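Local coordinates for protein pilin (Streptococcus pyogenes serotype M1, PDB 3GLD) that forms the backbone of the pilus, its subunits stacked and joined by intermolecular isopeptide bonds, for adhesion to host cells, bacterial aggregation and biofilm formation, at residues G172-K186 against V239-Y253. The protein carries 2 engineered substitutions. Residues are numbered along the deposited sequence; the frame is centred on the assembly and turned at random.
Sequences GGDRSKDFNFGLTLK and VDYVVTEDDYKSEKY
Phe179 drives its rim between Tyr248 and Tyr253, meeting a face of each in two T-shaped stacks. CD1 lies over the Tyr248 ring, 3.7 Å from Tyr248 CD2 with the planes at 75°, while CZ points at the Tyr253 face, 3.9 Å from Tyr253 CE1 and nearly perpendicular to it. Both tyrosine hydroxyls then accept a backbone N-H at the edge of their rings: Tyr248 OH from Asn180 N and Tyr253 OH from Asp174 N, each at 2.8 Å and fairly straight, the Tyr253 bond tying the 172-178 loop, and the Tyr248 bond strand 179-185, to segment 246-253. CG of Lys177 stands opposite its backbone N (chi1 178°) and the chain stays extended until its last torsion, so that CD passes Tyr253 and CE reaches the Tyr248 ring. The final bend carries NZ to a salt bridge with Glu251 OE1, at a very short 2.5 Å. Where the strands begin to pair, Asn180 ND2 donates within its amide plane to Asp246 OD2, which it meets from above a carboxylate turned almost perpendicular, and Asp246 N returns a bond to Asn180 O.

Strands 179-185 and 240-245 continue as antiparallel neighbours, Gly182 with Thr244 and Thr184 with Val242 forming hydrogen-bonded pairs. On the face carrying Leu183, Val243, Leu185 and Tyr241, Glu245 CG sits over the Phe181 ring in a CH-pi contact, 25° off its normal. The extended Glu245 chain brings OE1 within 3.3 Å of Phe181 CZ and on to a hydrogen bond with Lys166 NZ, while Phe179 also lies against Lys166. Phe179 and Phe181 thus both pack against the carboxylate of Glu245, the residue that autocatalyses the Lys166-Asn290 cross-link, in the aromatic-lined intramolecular isopeptide site of a beta-sandwich pilin domain.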
loop_
_atom_site.group_PDB
_atom_site.type_symbol
_atom_site.label_atom_id
_atom_site.label_comp_id
_atom_site.label_asym_id
_atom_site.label_seq_id
_atom_site.Cartn_x
_atom_site.Cartn_y
_atom_site.Cartn_z
ATOM N N GLY A 172 -12.295 18.546 -41.472
ATOM C CA GLY A 172 -13.667 18.803 -40.993
ATOM C C GLY A 172 -13.897 18.687 -39.490
ATOM O O GLY A 172 -15.004 18.925 -38.992
ATOM N N GLY A 173 -12.856 18.309 -38.764
ATOM C CA GLY A 173 -12.956 18.117 -37.301
ATOM C C GLY A 173 -13.113 19.420 -36.537
ATOM O O GLY A 173 -12.377 20.393 -36.794
ATOM N N ASP A 174 -14.086 19.441 -35.625
ATOM C CA ASP A 174 -14.363 20.607 -34.781
ATOM C C ASP A 174 -13.502 20.566 -33.521
ATOM O O ASP A 174 -13.778 19.772 -32.610
ATOM C CB ASP A 174 -15.860 20.655 -34.412
ATOM C CG ASP A 174 -16.263 21.909 -33.636
ATOM O OD1 ASP A 174 -15.425 22.778 -33.297
ATOM O OD2 ASP A 174 -17.465 22.024 -33.349
ATOM N N ARG A 175 -12.475 21.420 -33.482
ATOM C CA ARG A 175 -11.577 21.552 -32.327
ATOM C C ARG A 175 -12.210 22.217 -31.083
ATOM O O ARG A 175 -11.594 22.240 -30.005
ATOM C CB ARG A 175 -10.271 22.265 -32.721
ATOM C CG ARG A 175 -9.168 21.344 -33.291
ATOM C CD ARG A 175 -9.542 20.680 -34.628
ATOM N NE ARG A 175 -8.383 20.021 -35.248
ATOM C CZ ARG A 175 -8.399 19.434 -36.439
ATOM N NH1 ARG A 175 -9.510 19.425 -37.172
ATOM N NH2 ARG A 175 -7.293 18.876 -36.921
ATOM N N SER A 176 -13.435 22.721 -31.212
ATOM C CA SER A 176 -14.134 23.322 -30.073
ATOM C C SER A 176 -15.300 22.466 -29.525
ATOM O O SER A 176 -15.923 22.808 -28.512
ATOM C CB SER A 176 -14.566 24.758 -30.397
ATOM O OG SER A 176 -15.547 24.770 -31.431
ATOM N N LYS A 177 -15.548 21.325 -30.164
ATOM C CA LYS A 177 -16.599 20.430 -29.737
ATOM C C LYS A 177 -16.248 19.639 -28.455
ATOM O O LYS A 177 -15.120 19.141 -28.302
ATOM C CB LYS A 177 -16.958 19.471 -30.875
ATOM C CG LYS A 177 -18.035 18.437 -30.531
ATOM C CD LYS A 177 -18.164 17.440 -31.665
ATOM C CE LYS A 177 -19.222 16.410 -31.366
ATOM N NZ LYS A 177 -20.608 17.007 -31.280
ATOM N N ASP A 178 -17.216 19.573 -27.542
ATOM C CA ASP A 178 -17.124 18.700 -26.376
ATOM C C ASP A 178 -17.583 17.278 -26.666
ATOM O O ASP A 178 -18.715 17.053 -27.076
ATOM C CB ASP A 178 -17.832 19.304 -25.171
ATOM C CG ASP A 178 -16.884 20.123 -24.323
ATOM O OD1 ASP A 178 -15.993 19.538 -23.659
ATOM O OD2 ASP A 178 -16.983 21.356 -24.354
ATOM N N PHE A 179 -16.675 16.313 -26.488
ATOM C CA PHE A 179 -17.036 14.916 -26.645
ATOM C C PHE A 179 -17.338 14.364 -25.257
ATOM O O PHE A 179 -16.591 14.644 -24.321
ATOM C CB PHE A 179 -15.899 14.149 -27.306
ATOM C CG PHE A 179 -15.613 14.580 -28.725
ATOM C CD1 PHE A 179 -16.041 13.800 -29.784
ATOM C CD2 PHE A 179 -14.888 15.751 -28.990
ATOM C CE1 PHE A 179 -15.789 14.176 -31.099
ATOM C CE2 PHE A 179 -14.645 16.139 -30.301
ATOM C CZ PHE A 179 -15.096 15.355 -31.359
ATOM N N ASN A 180 -18.425 13.593 -25.132
ATOM C CA ASN A 180 -18.838 12.995 -23.859
ATOM C C ASN A 180 -18.108 11.685 -23.549
ATOM O O ASN A 180 -17.910 10.853 -24.431
ATOM C CB ASN A 180 -20.333 12.701 -23.847
ATOM C CG ASN A 180 -21.194 13.949 -23.751
ATOM O OD1 ASN A 180 -20.780 14.990 -23.235
ATOM N ND2 ASN A 180 -22.418 13.840 -24.249
ATOM N N PHE A 181 -17.773 11.483 -22.279
ATOM C CA PHE A 181 -17.074 10.264 -21.869
ATOM C C PHE A 181 -17.661 9.724 -20.561
ATOM O O PHE A 181 -18.223 10.483 -19.761
ATOM C CB PHE A 181 -15.593 10.560 -21.626
ATOM C CG PHE A 181 -14.790 10.910 -22.867
ATOM C CD1 PHE A 181 -14.109 9.918 -23.574
ATOM C CD2 PHE A 181 -14.628 12.241 -23.262
ATOM C CE1 PHE A 181 -13.340 10.233 -24.708
ATOM C CE2 PHE A 181 -13.865 12.577 -24.397
ATOM C CZ PHE A 181 -13.209 11.569 -25.117
ATOM N N GLY A 182 -17.508 8.415 -20.350
ATOM C CA GLY A 182 -17.778 7.779 -19.059
ATOM C C GLY A 182 -16.556 6.976 -18.609
ATOM O O GLY A 182 -15.880 6.357 -19.436
ATOM N N LEU A 183 -16.249 7.035 -17.311
ATOM C CA LEU A 183 -15.196 6.226 -16.711
ATOM C C LEU A 183 -15.831 5.458 -15.559
ATOM O O LEU A 183 -16.486 6.055 -14.697
ATOM C CB LEU A 183 -14.041 7.091 -16.169
ATOM C CG LEU A 183 -13.107 6.488 -15.088
ATOM C CD1 LEU A 183 -12.096 5.532 -15.732
ATOM C CD2 LEU A 183 -12.375 7.616 -14.394
ATOM N N THR A 184 -15.632 4.146 -15.554
ATOM C CA THR A 184 -16.055 3.304 -14.432
ATOM C C THR A 184 -14.865 2.514 -13.914
ATOM O O THR A 184 -14.233 1.771 -14.658
ATOM C CB THR A 184 -17.168 2.343 -14.842
ATOM O OG1 THR A 184 -18.185 3.078 -15.521
ATOM C CG2 THR A 184 -17.768 1.641 -13.615
ATOM N N LEU A 185 -14.545 2.740 -12.643
ATOM C CA LEU A 185 -13.610 1.914 -11.896
ATOM C C LEU A 185 -14.409 0.873 -11.085
ATOM O O LEU A 185 -15.446 1.195 -10.493
ATOM C CB LEU A 185 -12.781 2.801 -10.974
ATOM C CG LEU A 185 -12.233 4.113 -11.555
ATOM C CD1 LEU A 185 -11.786 5.004 -10.437
ATOM C CD2 LEU A 185 -11.106 3.893 -12.530
ATOM N N LYS A 186 -13.928 -0.372 -11.077
ATOM C CA LYS A 186 -14.650 -1.492 -10.467
ATOM C C LYS A 186 -14.085 -1.839 -9.095
ATOM O O LYS A 186 -12.869 -1.888 -8.907
ATOM C CB LYS A 186 -14.611 -2.731 -11.360
ATOM C CG LYS A 186 -15.407 -2.613 -12.665
ATOM C CD LYS A 186 -14.734 -1.694 -13.670
ATOM C CE LYS A 186 -15.687 -1.288 -14.777
ATOM N NZ LYS A 186 -16.172 -2.481 -15.537
ATOM N N VAL A 239 -6.761 -2.383 -10.125
ATOM C CA VAL A 239 -8.164 -1.992 -10.293
ATOM C C VAL A 239 -8.590 -2.081 -11.748
ATOM O O VAL A 239 -7.924 -1.533 -12.644
ATOM C CB VAL A 239 -8.455 -0.579 -9.724
ATOM C CG1 VAL A 239 -9.839 -0.056 -10.191
ATOM C CG2 VAL A 239 -8.415 -0.594 -8.188
ATOM N N ASP A 240 -9.691 -2.780 -11.991
ATOM C CA ASP A 240 -10.253 -2.843 -13.346
ATOM C C ASP A 240 -10.980 -1.565 -13.693
ATOM O O ASP A 240 -11.559 -0.912 -12.817
ATOM C CB ASP A 240 -11.207 -4.026 -13.505
ATOM C CG ASP A 240 -10.507 -5.351 -13.359
ATOM O OD1 ASP A 240 -9.280 -5.362 -13.165
ATOM O OD2 ASP A 240 -11.181 -6.387 -13.432
ATOM N N TYR A 241 -10.956 -1.206 -14.972
ATOM C CA TYR A 241 -11.684 -0.032 -15.417
ATOM C C TYR A 241 -12.021 -0.094 -16.908
ATOM O O TYR A 241 -11.417 -0.849 -17.665
ATOM C CB TYR A 241 -10.920 1.258 -15.059
ATOM C CG TYR A 241 -9.613 1.425 -15.793
ATOM C CD1 TYR A 241 -9.572 2.032 -17.052
ATOM C CD2 TYR A 241 -8.412 0.972 -15.232
ATOM C CE1 TYR A 241 -8.370 2.172 -17.740
ATOM C CE2 TYR A 241 -7.219 1.102 -15.897
ATOM C CZ TYR A 241 -7.199 1.710 -17.156
ATOM O OH TYR A 241 -6.010 1.855 -17.822
ATOM N N VAL A 242 -13.009 0.712 -17.294
ATOM C CA VAL A 242 -13.394 0.901 -18.682
ATOM C C VAL A 242 -13.565 2.395 -18.895
ATOM O O VAL A 242 -14.160 3.091 -18.052
ATOM C CB VAL A 242 -14.748 0.214 -19.007
ATOM C CG1 VAL A 242 -15.036 0.283 -20.519
ATOM C CG2 VAL A 242 -14.763 -1.246 -18.556
ATOM N N VAL A 243 -13.029 2.886 -20.011
ATOM C CA VAL A 243 -13.301 4.243 -20.475
ATOM C C VAL A 243 -14.028 4.187 -21.812
ATOM O O VAL A 243 -13.589 3.499 -22.733
ATOM C CB VAL A 243 -12.019 5.071 -20.691
ATOM C CG1 VAL A 243 -12.376 6.541 -20.945
ATOM C CG2 VAL A 243 -11.059 4.931 -19.494
ATOM N N THR A 244 -15.137 4.917 -21.926
ATOM C CA THR A 244 -15.866 4.955 -23.184
ATOM C C THR A 244 -16.262 6.386 -23.541
ATOM O O THR A 244 -16.684 7.164 -22.682
ATOM C CB THR A 244 -17.159 4.129 -23.121
ATOM O OG1 THR A 244 -18.135 4.863 -22.386
ATOM C CG2 THR A 244 -16.959 2.796 -22.466
ATOM N N GLU A 245 -16.140 6.718 -24.816
ATOM C CA GLU A 245 -16.693 7.956 -25.361
ATOM C C GLU A 245 -18.085 7.673 -25.945
ATOM O O GLU A 245 -18.317 6.579 -26.446
ATOM C CB GLU A 245 -15.757 8.432 -26.461
ATOM C CG GLU A 245 -16.142 9.730 -27.158
ATOM C CD GLU A 245 -15.177 10.084 -28.283
ATOM O OE1 GLU A 245 -13.975 10.290 -28.030
ATOM O OE2 GLU A 245 -15.623 10.174 -29.434
ATOM N N ASP A 246 -18.997 8.648 -25.908
ATOM C CA ASP A 246 -20.263 8.546 -26.672
ATOM C C ASP A 246 -19.997 8.255 -28.158
ATOM O O ASP A 246 -18.897 8.449 -28.659
ATOM C CB ASP A 246 -21.101 9.840 -26.569
ATOM C CG ASP A 246 -21.919 9.913 -25.293
ATOM O OD1 ASP A 246 -21.735 9.038 -24.421
ATOM O OD2 ASP A 246 -22.741 10.846 -25.168
ATOM N N ASP A 247 -21.028 7.797 -28.851
ATOM C CA ASP A 247 -20.941 7.472 -30.263
ATOM C C ASP A 247 -21.222 8.736 -31.076
ATOM O O ASP A 247 -22.258 9.396 -30.902
ATOM C CB ASP A 247 -21.945 6.364 -30.585
ATOM C CG ASP A 247 -21.784 5.797 -31.986
ATOM O OD1 ASP A 247 -21.169 6.455 -32.857
ATOM O OD2 ASP A 247 -22.306 4.681 -32.216
ATOM N N TYR A 248 -20.287 9.081 -31.953
ATOM C CA TYR A 248 -20.434 10.287 -32.770
ATOM C C TYR A 248 -20.475 10.036 -34.270
ATOM O O TYR A 248 -20.265 10.969 -35.059
ATOM C CB TYR A 248 -19.356 11.322 -32.414
ATOM C CG TYR A 248 -19.575 11.925 -31.046
ATOM C CD1 TYR A 248 -20.507 12.941 -30.861
ATOM C CD2 TYR A 248 -18.856 11.475 -29.939
ATOM C CE1 TYR A 248 -20.734 13.499 -29.602
ATOM C CE2 TYR A 248 -19.071 12.027 -28.671
ATOM C CZ TYR A 248 -20.004 13.040 -28.512
ATOM O OH TYR A 248 -20.236 13.613 -27.283
ATOM N N LYS A 249 -20.760 8.794 -34.660
ATOM C CA LYS A 249 -20.837 8.415 -36.078
ATOM C C LYS A 249 -21.920 9.175 -36.882
ATOM O O LYS A 249 -21.662 9.614 -38.000
ATOM C CB LYS A 249 -21.017 6.902 -36.237
ATOM C CG LYS A 249 -19.793 6.101 -35.829
ATOM C CD LYS A 249 -19.776 4.724 -36.501
ATOM C CE LYS A 249 -19.145 3.676 -35.583
ATOM N NZ LYS A 249 -18.495 2.571 -36.342
ATOM N N SER A 250 -23.102 9.348 -36.294
ATOM C CA SER A 250 -24.148 10.190 -36.897
ATOM C C SER A 250 -23.715 11.646 -37.104
ATOM O O SER A 250 -24.299 12.358 -37.917
ATOM C CB SER A 250 -25.458 10.112 -36.102
ATOM O OG SER A 250 -25.283 10.473 -34.741
ATOM N N GLU A 251 -22.681 12.083 -36.381
ATOM C CA GLU A 251 -22.115 13.415 -36.595
ATOM C C GLU A 251 -20.901 13.410 -37.544
ATOM O O GLU A 251 -20.213 14.430 -37.700
ATOM C CB GLU A 251 -21.835 14.117 -35.257
ATOM C CG GLU A 251 -23.123 14.569 -34.547
ATOM C CD GLU A 251 -22.916 14.858 -33.063
ATOM O OE1 GLU A 251 -22.224 15.843 -32.742
ATOM O OE2 GLU A 251 -23.468 14.108 -32.214
ATOM N N LYS A 252 -20.673 12.267 -38.199
ATOM C CA LYS A 252 -19.628 12.114 -39.229
ATOM C C LYS A 252 -18.200 12.081 -38.647
ATOM O O LYS A 252 -17.226 12.444 -39.321
ATOM C CB LYS A 252 -19.738 13.185 -40.334
ATOM C CG LYS A 252 -21.169 13.430 -40.897
ATOM C CD LYS A 252 -21.601 12.355 -41.902
ATOM C CE LYS A 252 -23.068 12.515 -42.342
ATOM N NZ LYS A 252 -24.036 12.123 -41.268
ATOM N N TYR A 253 -18.088 11.651 -37.393
ATOM C CA TYR A 253 -16.781 11.359 -36.793
ATOM C C TYR A 253 -16.487 9.874 -36.784
ATOM O O TYR A 253 -17.370 9.059 -36.521
ATOM C CB TYR A 253 -16.703 11.889 -35.361
ATOM C CG TYR A 253 -16.531 13.378 -35.293
ATOM C CD1 TYR A 253 -15.264 13.951 -35.305
ATOM C CD2 TYR A 253 -17.632 14.216 -35.226
ATOM C CE1 TYR A 253 -15.103 15.336 -35.255
ATOM C CE2 TYR A 253 -17.477 15.593 -35.174
ATOM C CZ TYR A 253 -16.214 16.141 -35.194
ATOM O OH TYR A 253 -16.070 17.507 -35.134
HETATM O O HOH W 1 -17.273 3.342 -18.251
HETATM O O HOH W 2 -11.216 -3.754 -9.688
#